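Local structure of glycerol dehydratase (Clostridium butyricum, 1R9D) at residues E11-L16 and V367-P372; I20-P25 and K753-I758; Q69-G74 and A307-D312; M361-A366 and P374-R379. The protein probably catalyses the dehydration of glycerol without coenzyme B12, as a lyase of the glycyl radical family. One frame throughout, in Å; residues are numbered along the deposited sequence.

In the fold
The four contacts form a connected patch on one side of the chain's centre. Contact 1 sits in the middle, its centre about 12 Å from that of contact 2, 11 Å from contact 3 and 14 Å from contact 4. Helix 11-22 serves contacts 1 and 2, and helix 357-369 serves contacts 1 and 4; contact 3 packs the loop of residues 69-74 on helix 304-317, which bonds to both helix 11-22 and helix 357-369. Along the chain, contact 3 closes before contact 4 opens, while contact 2 ties the N-terminal helix to residues more than 700 positions later. The beginning of the chain is thereby packed against a beta-alpha-beta unit and against the C-terminal glycine radical region.

Contact 1 of 4, residues E11-L16 and V367-P372; sequences ERINIL and VHVKLP
Ile13 meets a flat group in the peptide of His368, whose carbonyl O lies 4.2 Å from Ile13 CG2. The imidazole of His368 leads away from residues 11-16, and its nitrogens are engaged elsewhere, ND1 by Asp312 OD2 and NE2 by Ser7 OG. Another flat pair, the Asn14 amide and the Glu11 carboxylate, lies within the N-terminal helix. Asn14 ND2 donates to Glu11 OE1 at 3.2 Å and almost straight, at 173°, coming from above the carboxylate plane while the acceptor stays in the amide plane.

The apolar touch is small. In Ile13 a chi1 of -57° sets CG1 beside the backbone N and leaves CG2 opposite that nitrogen, facing Val369, whose CG2 is 4.1 Å from Ile13 CG2; the two side chains cross at about a right angle. Branched aliphatic residues suit this buried place, since they fill it without bringing a polar group that would need a partner.

Lys370 follows with positive phi, ends the helix and sends the chain on towards Leu371. The contact is thus a helix-to-helix packing in the PFL-like fold, setting helix 11-22 against the C-terminal end of helix 357-369.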
# COMPACT_ATOMS: atom_id res chain seq x y z
N GLU A 11 0.17 -48.09 -24.17
CA GLU A 11 -0.49 -48.61 -22.98
C GLU A 11 -0.22 -47.69 -21.79
O GLU A 11 -1.06 -47.56 -20.90
CB GLU A 11 0.00 -50.03 -22.68
CG GLU A 11 -0.59 -50.65 -21.43
CD GLU A 11 -2.09 -50.48 -21.33
OE1 GLU A 11 -2.78 -50.61 -22.37
OE2 GLU A 11 -2.59 -50.23 -20.21
N ARG A 12 0.94 -47.05 -21.79
CA ARG A 12 1.31 -46.13 -20.72
C ARG A 12 0.24 -45.05 -20.57
O ARG A 12 -0.19 -44.73 -19.47
CB ARG A 12 2.65 -45.46 -21.01
CG ARG A 12 3.14 -44.56 -19.87
CD ARG A 12 4.18 -43.56 -20.35
NE ARG A 12 5.34 -44.20 -20.96
CZ ARG A 12 6.27 -44.88 -20.29
NH1 ARG A 12 6.18 -45.01 -18.97
NH2 ARG A 12 7.30 -45.42 -20.93
N ILE A 13 -0.18 -44.50 -21.70
CA ILE A 13 -1.20 -43.45 -21.68
C ILE A 13 -2.50 -43.96 -21.09
O ILE A 13 -3.16 -43.25 -20.32
CB ILE A 13 -1.44 -42.90 -23.11
CG1 ILE A 13 -0.12 -42.40 -23.69
CG2 ILE A 13 -2.47 -41.78 -23.08
CD1 ILE A 13 0.64 -41.44 -22.78
N ASN A 14 -2.89 -45.19 -21.42
CA ASN A 14 -4.12 -45.74 -20.87
C ASN A 14 -4.02 -45.87 -19.35
O ASN A 14 -4.99 -45.64 -18.63
CB ASN A 14 -4.43 -47.10 -21.49
CG ASN A 14 -4.65 -47.02 -22.99
OD1 ASN A 14 -5.27 -46.07 -23.48
ND2 ASN A 14 -4.16 -48.01 -23.72
N ILE A 15 -2.84 -46.25 -18.87
CA ILE A 15 -2.62 -46.41 -17.43
C ILE A 15 -2.68 -45.06 -16.71
O ILE A 15 -3.30 -44.94 -15.66
CB ILE A 15 -1.25 -47.07 -17.15
CG1 ILE A 15 -1.25 -48.50 -17.70
CG2 ILE A 15 -0.97 -47.08 -15.65
CD1 ILE A 15 0.09 -49.19 -17.61
N LEU A 16 -2.02 -44.06 -17.28
CA LEU A 16 -2.01 -42.73 -16.68
C LEU A 16 -3.40 -42.11 -16.70
O LEU A 16 -3.82 -41.47 -15.74
CB LEU A 16 -1.01 -41.83 -17.41
CG LEU A 16 0.45 -42.27 -17.31
CD1 LEU A 16 1.31 -41.47 -18.26
CD2 LEU A 16 0.94 -42.10 -15.87
N VAL A 367 -7.29 -37.16 -29.17
CA VAL A 367 -7.93 -38.45 -29.44
C VAL A 367 -7.26 -39.59 -28.66
O VAL A 367 -7.91 -40.58 -28.31
CB VAL A 367 -7.88 -38.79 -30.94
CG1 VAL A 367 -8.66 -40.08 -31.21
CG2 VAL A 367 -8.47 -37.65 -31.75
N HIS A 368 -5.97 -39.44 -28.38
CA HIS A 368 -5.23 -40.45 -27.62
C HIS A 368 -5.65 -40.49 -26.16
O HIS A 368 -5.84 -41.56 -25.58
CB HIS A 368 -3.72 -40.16 -27.67
CG HIS A 368 -3.05 -40.63 -28.93
ND1 HIS A 368 -1.69 -40.56 -29.10
CD2 HIS A 368 -3.56 -41.17 -30.06
CE1 HIS A 368 -1.38 -41.04 -30.30
NE2 HIS A 368 -2.50 -41.42 -30.90
N VAL A 369 -5.82 -39.31 -25.57
CA VAL A 369 -6.17 -39.17 -24.16
C VAL A 369 -7.67 -39.10 -23.87
O VAL A 369 -8.15 -39.73 -22.93
CB VAL A 369 -5.49 -37.91 -23.58
CG1 VAL A 369 -5.85 -37.75 -22.11
CG2 VAL A 369 -3.98 -38.03 -23.76
N LYS A 370 -8.40 -38.32 -24.66
CA LYS A 370 -9.84 -38.16 -24.49
C LYS A 370 -10.32 -37.74 -23.10
O LYS A 370 -11.27 -38.30 -22.56
CB LYS A 370 -10.56 -39.45 -24.92
CG LYS A 370 -10.32 -39.83 -26.37
CD LYS A 370 -11.16 -41.03 -26.81
CE LYS A 370 -10.88 -41.40 -28.26
NZ LYS A 370 -11.78 -42.49 -28.74
N LEU A 371 -9.65 -36.74 -22.52
CA LEU A 371 -10.03 -36.21 -21.22
C LEU A 371 -10.51 -34.77 -21.44
O LEU A 371 -10.30 -34.22 -22.51
CB LEU A 371 -8.83 -36.25 -20.26
CG LEU A 371 -8.47 -37.66 -19.76
CD1 LEU A 371 -7.22 -37.62 -18.88
CD2 LEU A 371 -9.64 -38.22 -18.98
N PRO A 372 -11.14 -34.14 -20.44
CA PRO A 372 -11.65 -32.76 -20.55
C PRO A 372 -10.60 -31.70 -20.89
O PRO A 372 -10.89 -30.75 -21.63
CB PRO A 372 -12.28 -32.51 -19.19
CG PRO A 372 -12.72 -33.88 -18.76
CD PRO A 372 -11.53 -34.72 -19.14

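Contact 2 of 4, residues I20-P25 and K753-I758; sequences ILNAKP and KYQDLI
Leu21 supplies the apolar part of this contact. Its two methyls are divided between neighbouring residues of a turn: CD2 lies 4.1 Å from Gln755 O, and CD1 lies 4.2 Å from Asp756 CB. A chi1 of -65°, with CG anti to the carbonyl carbon, directs the leucine's fork to the turn at Gln755 and Asp756, and the side chain also touches Gln767 of strand 765-767. A leucine fits at this partly exposed site because its forked end can cover backbone and side-chain carbon together.

The polar groups approach without bonding. Gln755 OE1 stands 4.0 Å from Leu21 O and 4.1 Å from Asn22 OD1; three oxygens thus lie near one another, and no hydrogen bond joins the two segments. The amides of Asn22 and Gln755 cross with their planes 76° apart. Gln755 NE2 has a weak bond to Glu752 O, and Gln755 O accepts from Gln767 NE2. Amide side chains are at home on such a surface, being polar without a net charge.

Backbone bonds shape both partners. Ala23 N reaches Ile20 O, and Leu757 N reaches Tyr754 O at 3.3 Å, within a type I turn from Tyr754 to Leu757. That turn leads into strand 758-760, and the loop between this strand and strand 765-767 carries Gly763, the predicted radical site; the contact thus joins the N-terminal helix to the C-terminal glycine radical region.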
# COMPACT_ATOMS: atom_id res chain seq x y z
N ILE A 20 -6.33 -40.72 -13.49
CA ILE A 20 -7.15 -39.51 -13.39
C ILE A 20 -8.61 -39.85 -13.09
O ILE A 20 -9.19 -39.36 -12.13
CB ILE A 20 -7.11 -38.69 -14.70
CG1 ILE A 20 -5.66 -38.30 -15.05
CG2 ILE A 20 -7.99 -37.46 -14.57
CD1 ILE A 20 -5.03 -37.32 -14.08
N LEU A 21 -9.21 -40.69 -13.93
CA LEU A 21 -10.61 -41.07 -13.78
C LEU A 21 -10.95 -41.89 -12.53
O LEU A 21 -12.04 -41.76 -11.99
CB LEU A 21 -11.09 -41.81 -15.03
CG LEU A 21 -11.10 -40.94 -16.29
CD1 LEU A 21 -11.54 -41.77 -17.48
CD2 LEU A 21 -12.02 -39.75 -16.09
N ASN A 22 -10.03 -42.73 -12.08
CA ASN A 22 -10.29 -43.54 -10.90
C ASN A 22 -10.02 -42.78 -9.60
O ASN A 22 -10.32 -43.26 -8.51
CB ASN A 22 -9.47 -44.83 -10.93
CG ASN A 22 -9.93 -45.77 -12.03
OD1 ASN A 22 -11.13 -45.91 -12.27
ND2 ASN A 22 -8.98 -46.44 -12.68
N ALA A 23 -9.45 -41.59 -9.73
CA ALA A 23 -9.15 -40.78 -8.56
C ALA A 23 -10.44 -40.34 -7.88
O ALA A 23 -11.51 -40.32 -8.50
CB ALA A 23 -8.33 -39.55 -8.97
N LYS A 24 -10.33 -39.99 -6.61
CA LYS A 24 -11.45 -39.51 -5.83
C LYS A 24 -11.06 -38.10 -5.41
O LYS A 24 -10.44 -37.89 -4.37
CB LYS A 24 -11.66 -40.40 -4.60
CG LYS A 24 -11.95 -41.85 -4.97
CD LYS A 24 -11.90 -42.77 -3.75
CE LYS A 24 -12.10 -44.23 -4.16
NZ LYS A 24 -11.91 -45.17 -3.01
N PRO A 25 -11.42 -37.10 -6.23
CA PRO A 25 -11.10 -35.69 -5.96
C PRO A 25 -11.29 -35.32 -4.49
O PRO A 25 -12.34 -35.57 -3.91
CB PRO A 25 -12.05 -34.94 -6.88
CG PRO A 25 -12.12 -35.84 -8.07
CD PRO A 25 -12.30 -37.20 -7.41
N LYS A 753 -21.37 -46.67 -15.62
CA LYS A 753 -21.07 -47.26 -16.92
C LYS A 753 -20.54 -46.27 -17.95
O LYS A 753 -20.10 -46.67 -19.03
CB LYS A 753 -22.32 -47.94 -17.50
CG LYS A 753 -22.97 -48.97 -16.57
CD LYS A 753 -22.02 -50.12 -16.26
CE LYS A 753 -22.68 -51.15 -15.36
NZ LYS A 753 -21.74 -52.26 -15.01
N TYR A 754 -20.56 -44.98 -17.61
CA TYR A 754 -20.09 -43.95 -18.54
C TYR A 754 -19.08 -42.98 -17.94
O TYR A 754 -19.17 -41.76 -18.15
CB TYR A 754 -21.29 -43.16 -19.08
CG TYR A 754 -22.27 -44.00 -19.86
CD1 TYR A 754 -23.21 -44.80 -19.20
CD2 TYR A 754 -22.21 -44.06 -21.25
CE1 TYR A 754 -24.06 -45.64 -19.92
CE2 TYR A 754 -23.05 -44.89 -21.97
CZ TYR A 754 -23.97 -45.68 -21.30
OH TYR A 754 -24.79 -46.53 -22.01
N GLN A 755 -18.10 -43.50 -17.22
CA GLN A 755 -17.08 -42.66 -16.60
C GLN A 755 -16.22 -41.86 -17.58
O GLN A 755 -15.77 -40.76 -17.25
CB GLN A 755 -16.17 -43.50 -15.70
CG GLN A 755 -16.81 -43.90 -14.39
CD GLN A 755 -15.90 -44.76 -13.54
OE1 GLN A 755 -14.76 -44.39 -13.25
NE2 GLN A 755 -16.41 -45.92 -13.14
N ASP A 756 -16.00 -42.39 -18.77
CA ASP A 756 -15.16 -41.72 -19.76
C ASP A 756 -15.92 -40.84 -20.75
O ASP A 756 -15.33 -40.32 -21.69
CB ASP A 756 -14.34 -42.76 -20.52
CG ASP A 756 -15.17 -43.53 -21.53
OD1 ASP A 756 -16.32 -43.89 -21.21
OD2 ASP A 756 -14.67 -43.77 -22.65
N LEU A 757 -17.22 -40.68 -20.55
CA LEU A 757 -18.03 -39.86 -21.46
C LEU A 757 -17.73 -38.38 -21.29
O LEU A 757 -17.91 -37.83 -20.20
CB LEU A 757 -19.52 -40.11 -21.21
CG LEU A 757 -20.49 -39.23 -22.02
CD1 LEU A 757 -20.34 -39.53 -23.50
CD2 LEU A 757 -21.92 -39.49 -21.56
N ILE A 758 -17.27 -37.74 -22.36
CA ILE A 758 -16.94 -36.32 -22.34
C ILE A 758 -17.97 -35.53 -23.14
O ILE A 758 -18.43 -36.00 -24.18
CB ILE A 758 -15.56 -36.04 -22.98
CG1 ILE A 758 -14.48 -36.91 -22.33
CG2 ILE A 758 -15.20 -34.55 -22.81
CD1 ILE A 758 -14.32 -36.68 -20.84

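Contact 3 of 4, residues Q69-G74 and A307-D312; sequences QELIVG and AQELID
Leu71 drives its CD1 methyl against helix 304-317, and here the packing is close. CD1 lies 3.9 Å from Glu309 CD and 4.0 Å from Leu310 CD2, while Leu71 CB lies 4.1 Å from the same CD2. Glu309 leaves the helix with chi1 at -178° and an extended chain, and so crosses Leu71 at about a right angle; the leucine methyl rests on its CG and on the carboxylate carbon CD.

Beside this, the packing of Ile72 is looser. Its CG1 stays 4.3 Å from Leu310 O, and its CD1 is 4.4 Å from Leu310 CD2. Ile72 is nevertheless buried, because Cys264, Gln265 and Trp268 of helix 260-277 also press on it. Beta-branched and leucine side chains suit this interior, which asks for bulk and no polar partner. Also buried, Gln308 NE2 gives a bond of 3.1 Å to Asp312 OD1, bent to 159° and arriving from above the carboxylate plane, and NE2 bonds Met361 O of helix 357-369 as well.

The more open margin is at Glu309, which is partly exposed. Its OE2 takes a hydrogen bond from Thr10 OG1 and a salt bridge from Arg12 NE, and Leu71 also touches Arg12.

Chemically, then, a leucine packs against a carboxylate whose salt bridge lies outside the two segments, to Arg12, which has a second carboxylate in Glu241; the arginine and the threonine hydroxyl would probably help to keep Glu309 ionised.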
# COMPACT_ATOMS: atom_id res chain seq x y z
N GLN A 69 4.53 -45.04 -13.74
CA GLN A 69 4.65 -44.96 -15.20
C GLN A 69 4.72 -43.56 -15.82
O GLN A 69 4.68 -43.43 -17.04
CB GLN A 69 3.51 -45.74 -15.86
CG GLN A 69 3.47 -47.23 -15.50
CD GLN A 69 4.81 -47.91 -15.71
OE1 GLN A 69 5.42 -47.80 -16.78
NE2 GLN A 69 5.27 -48.64 -14.70
N GLU A 70 4.84 -42.52 -15.00
CA GLU A 70 4.93 -41.16 -15.53
C GLU A 70 6.26 -40.88 -16.23
O GLU A 70 7.32 -41.34 -15.79
CB GLU A 70 4.73 -40.13 -14.41
CG GLU A 70 3.28 -39.81 -14.08
CD GLU A 70 3.14 -38.68 -13.07
OE1 GLU A 70 2.06 -38.04 -13.04
OE2 GLU A 70 4.10 -38.42 -12.31
N LEU A 71 6.20 -40.12 -17.32
CA LEU A 71 7.40 -39.71 -18.05
C LEU A 71 7.63 -38.24 -17.72
O LEU A 71 8.77 -37.77 -17.66
CB LEU A 71 7.21 -39.88 -19.56
CG LEU A 71 7.23 -41.29 -20.15
CD1 LEU A 71 6.95 -41.23 -21.64
CD2 LEU A 71 8.59 -41.94 -19.91
N ILE A 72 6.54 -37.52 -17.50
CA ILE A 72 6.59 -36.10 -17.15
C ILE A 72 6.14 -36.03 -15.69
O ILE A 72 5.03 -36.44 -15.36
CB ILE A 72 5.62 -35.27 -18.03
CG1 ILE A 72 6.07 -35.30 -19.49
CG2 ILE A 72 5.53 -33.83 -17.51
CD1 ILE A 72 7.40 -34.60 -19.75
N VAL A 73 7.00 -35.51 -14.82
CA VAL A 73 6.67 -35.44 -13.40
C VAL A 73 6.35 -34.06 -12.85
O VAL A 73 6.74 -33.04 -13.42
CB VAL A 73 7.81 -36.06 -12.55
CG1 VAL A 73 7.98 -37.54 -12.90
CG2 VAL A 73 9.11 -35.32 -12.80
N GLY A 74 5.65 -34.05 -11.72
CA GLY A 74 5.25 -32.82 -11.07
C GLY A 74 3.78 -32.91 -10.72
O GLY A 74 2.92 -32.76 -11.59
N ALA A 307 7.82 -38.57 -29.24
CA ALA A 307 7.46 -37.16 -29.12
C ALA A 307 5.96 -37.10 -28.85
O ALA A 307 5.50 -36.34 -28.00
CB ALA A 307 7.80 -36.41 -30.41
N GLN A 308 5.20 -37.92 -29.57
CA GLN A 308 3.75 -37.96 -29.38
C GLN A 308 3.38 -38.49 -28.00
O GLN A 308 2.44 -38.00 -27.38
CB GLN A 308 3.09 -38.82 -30.46
CG GLN A 308 1.56 -38.84 -30.37
CD GLN A 308 0.93 -37.49 -30.68
OE1 GLN A 308 1.13 -36.93 -31.76
NE2 GLN A 308 0.15 -36.97 -29.74
N GLU A 309 4.11 -39.48 -27.51
CA GLU A 309 3.81 -40.03 -26.18
C GLU A 309 4.06 -38.97 -25.10
O GLU A 309 3.32 -38.90 -24.12
CB GLU A 309 4.65 -41.29 -25.91
CG GLU A 309 4.36 -41.96 -24.56
CD GLU A 309 5.07 -43.30 -24.39
OE1 GLU A 309 6.21 -43.44 -24.88
OE2 GLU A 309 4.49 -44.22 -23.77
N LEU A 310 5.09 -38.15 -25.28
CA LEU A 310 5.40 -37.10 -24.32
C LEU A 310 4.30 -36.05 -24.30
O LEU A 310 3.92 -35.54 -23.24
CB LEU A 310 6.74 -36.45 -24.65
CG LEU A 310 7.98 -37.31 -24.37
CD1 LEU A 310 9.23 -36.61 -24.87
CD2 LEU A 310 8.07 -37.58 -22.87
N ILE A 311 3.79 -35.71 -25.48
CA ILE A 311 2.71 -34.73 -25.57
C ILE A 311 1.48 -35.33 -24.88
O ILE A 311 0.77 -34.64 -24.15
CB ILE A 311 2.41 -34.38 -27.05
CG1 ILE A 311 3.61 -33.61 -27.63
CG2 ILE A 311 1.14 -33.54 -27.16
CD1 ILE A 311 3.43 -33.18 -29.08
N ASP A 312 1.24 -36.62 -25.10
CA ASP A 312 0.10 -37.28 -24.46
C ASP A 312 0.23 -37.20 -22.94
O ASP A 312 -0.76 -37.01 -22.24
CB ASP A 312 0.01 -38.76 -24.88
CG ASP A 312 -0.33 -38.93 -26.36
OD1 ASP A 312 -0.83 -37.97 -26.98
OD2 ASP A 312 -0.09 -40.04 -26.89

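Contact 4 of 4, residues M361-A366 and P374-R379; sequences MALEAA and PSLSVR
Ala366 N is shared by two carbonyls, with Ala362 O at 3.3 Å and Leu363 O at the same distance in a weaker bond. Leu376 CD2 packs 3.6 Å from Ala362 O, a van der Waals contact. That methyl is the point of the contact: it lies 3.7 Å from Ala366 CB and 4.0 Å from Leu363 CD2. The first torsion of Leu376, -176°, swings CG to the far side from the backbone N and carries the fork up to the helix, where CD1 meets Ala362 CB at 4.3 Å. Alanines suit the helix at these positions, since small residues let a leucine approach the backbone. Leu363 crosses both Leu376 and Val378 at about a right angle, and its CD2 touches Val378 CG1 at 4.0 Å. Leu395 of helix 386-397 packs on Leu363, Ala366 and Leu376 as well.

Strand residues alternate: Leu376 and Val378 face the helix, while Ser377 points the other way and bonds to Asn341.

The short helix and strand axes approach to 9.6 Å and run at 145°, roughly antiparallel but well inclined. This is the helix-on-sheet packing of a beta-alpha-beta crossover, strand 341-344, helix 357-369 and strand 375-380, consistent with the beta/alpha barrel of the pyruvate formate lyase family.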
# COMPACT_ATOMS: atom_id res chain seq x y z
N MET A 361 0.15 -32.88 -33.88
CA MET A 361 0.33 -33.80 -32.76
C MET A 361 -0.60 -33.42 -31.62
O MET A 361 -1.00 -34.27 -30.82
CB MET A 361 1.78 -33.79 -32.28
CG MET A 361 2.75 -34.38 -33.29
SD MET A 361 4.40 -34.60 -32.61
CE MET A 361 5.10 -33.01 -32.94
N ALA A 362 -0.97 -32.14 -31.54
CA ALA A 362 -1.87 -31.69 -30.49
C ALA A 362 -3.26 -32.25 -30.77
O ALA A 362 -3.95 -32.70 -29.86
CB ALA A 362 -1.91 -30.16 -30.46
N LEU A 363 -3.66 -32.22 -32.04
CA LEU A 363 -4.96 -32.74 -32.43
C LEU A 363 -4.97 -34.25 -32.15
O LEU A 363 -5.96 -34.80 -31.68
CB LEU A 363 -5.21 -32.47 -33.92
CG LEU A 363 -5.28 -31.00 -34.35
CD1 LEU A 363 -5.46 -30.90 -35.86
CD2 LEU A 363 -6.43 -30.31 -33.64
N GLU A 364 -3.85 -34.91 -32.44
CA GLU A 364 -3.73 -36.34 -32.23
C GLU A 364 -3.85 -36.68 -30.74
O GLU A 364 -4.53 -37.63 -30.37
CB GLU A 364 -2.38 -36.83 -32.77
CG GLU A 364 -2.31 -38.32 -33.04
CD GLU A 364 -3.00 -38.71 -34.34
OE1 GLU A 364 -3.11 -39.92 -34.61
OE2 GLU A 364 -3.42 -37.80 -35.09
N ALA A 365 -3.20 -35.88 -29.90
CA ALA A 365 -3.23 -36.10 -28.45
C ALA A 365 -4.64 -36.08 -27.87
O ALA A 365 -4.94 -36.83 -26.95
CB ALA A 365 -2.36 -35.06 -27.74
N ALA A 366 -5.49 -35.21 -28.40
CA ALA A 366 -6.86 -35.13 -27.90
C ALA A 366 -7.59 -36.47 -28.08
O ALA A 366 -8.40 -36.86 -27.23
CB ALA A 366 -7.62 -34.02 -28.62
N PRO A 374 -6.50 -30.58 -22.17
CA PRO A 374 -6.70 -29.13 -22.13
C PRO A 374 -7.85 -28.74 -23.05
O PRO A 374 -8.32 -29.55 -23.84
CB PRO A 374 -5.37 -28.60 -22.63
CG PRO A 374 -5.00 -29.63 -23.66
CD PRO A 374 -5.30 -30.93 -22.95
N SER A 375 -8.29 -27.49 -22.93
CA SER A 375 -9.36 -26.99 -23.78
C SER A 375 -8.68 -26.69 -25.12
O SER A 375 -8.22 -25.57 -25.36
CB SER A 375 -9.96 -25.71 -23.19
OG SER A 375 -10.60 -25.98 -21.94
N LEU A 376 -8.60 -27.72 -25.96
CA LEU A 376 -7.94 -27.61 -27.26
C LEU A 376 -8.72 -26.73 -28.24
O LEU A 376 -9.94 -26.84 -28.37
CB LEU A 376 -7.74 -29.00 -27.87
CG LEU A 376 -6.98 -29.08 -29.19
CD1 LEU A 376 -5.60 -28.46 -29.04
CD2 LEU A 376 -6.86 -30.53 -29.63
N SER A 377 -7.99 -25.86 -28.93
CA SER A 377 -8.58 -24.92 -29.87
C SER A 377 -7.75 -24.79 -31.13
O SER A 377 -6.58 -25.18 -31.16
CB SER A 377 -8.67 -23.55 -29.20
OG SER A 377 -9.38 -23.61 -27.98
N VAL A 378 -8.35 -24.23 -32.18
CA VAL A 378 -7.62 -24.02 -33.43
C VAL A 378 -7.96 -22.63 -33.97
O VAL A 378 -9.08 -22.15 -33.83
CB VAL A 378 -7.98 -25.08 -34.51
CG1 VAL A 378 -7.66 -26.49 -34.00
CG2 VAL A 378 -9.44 -24.96 -34.92
N ARG A 379 -6.97 -21.98 -34.56
CA ARG A 379 -7.18 -20.66 -35.16
C ARG A 379 -7.44 -20.91 -36.63
O ARG A 379 -6.81 -21.77 -37.24
CB ARG A 379 -5.95 -19.78 -34.97
CG ARG A 379 -5.85 -19.15 -33.59
CD ARG A 379 -4.58 -18.33 -33.42
NE ARG A 379 -4.38 -17.40 -34.53
CZ ARG A 379 -3.42 -16.49 -34.57
NH1 ARG A 379 -2.57 -16.37 -33.56
NH2 ARG A 379 -3.30 -15.70 -35.64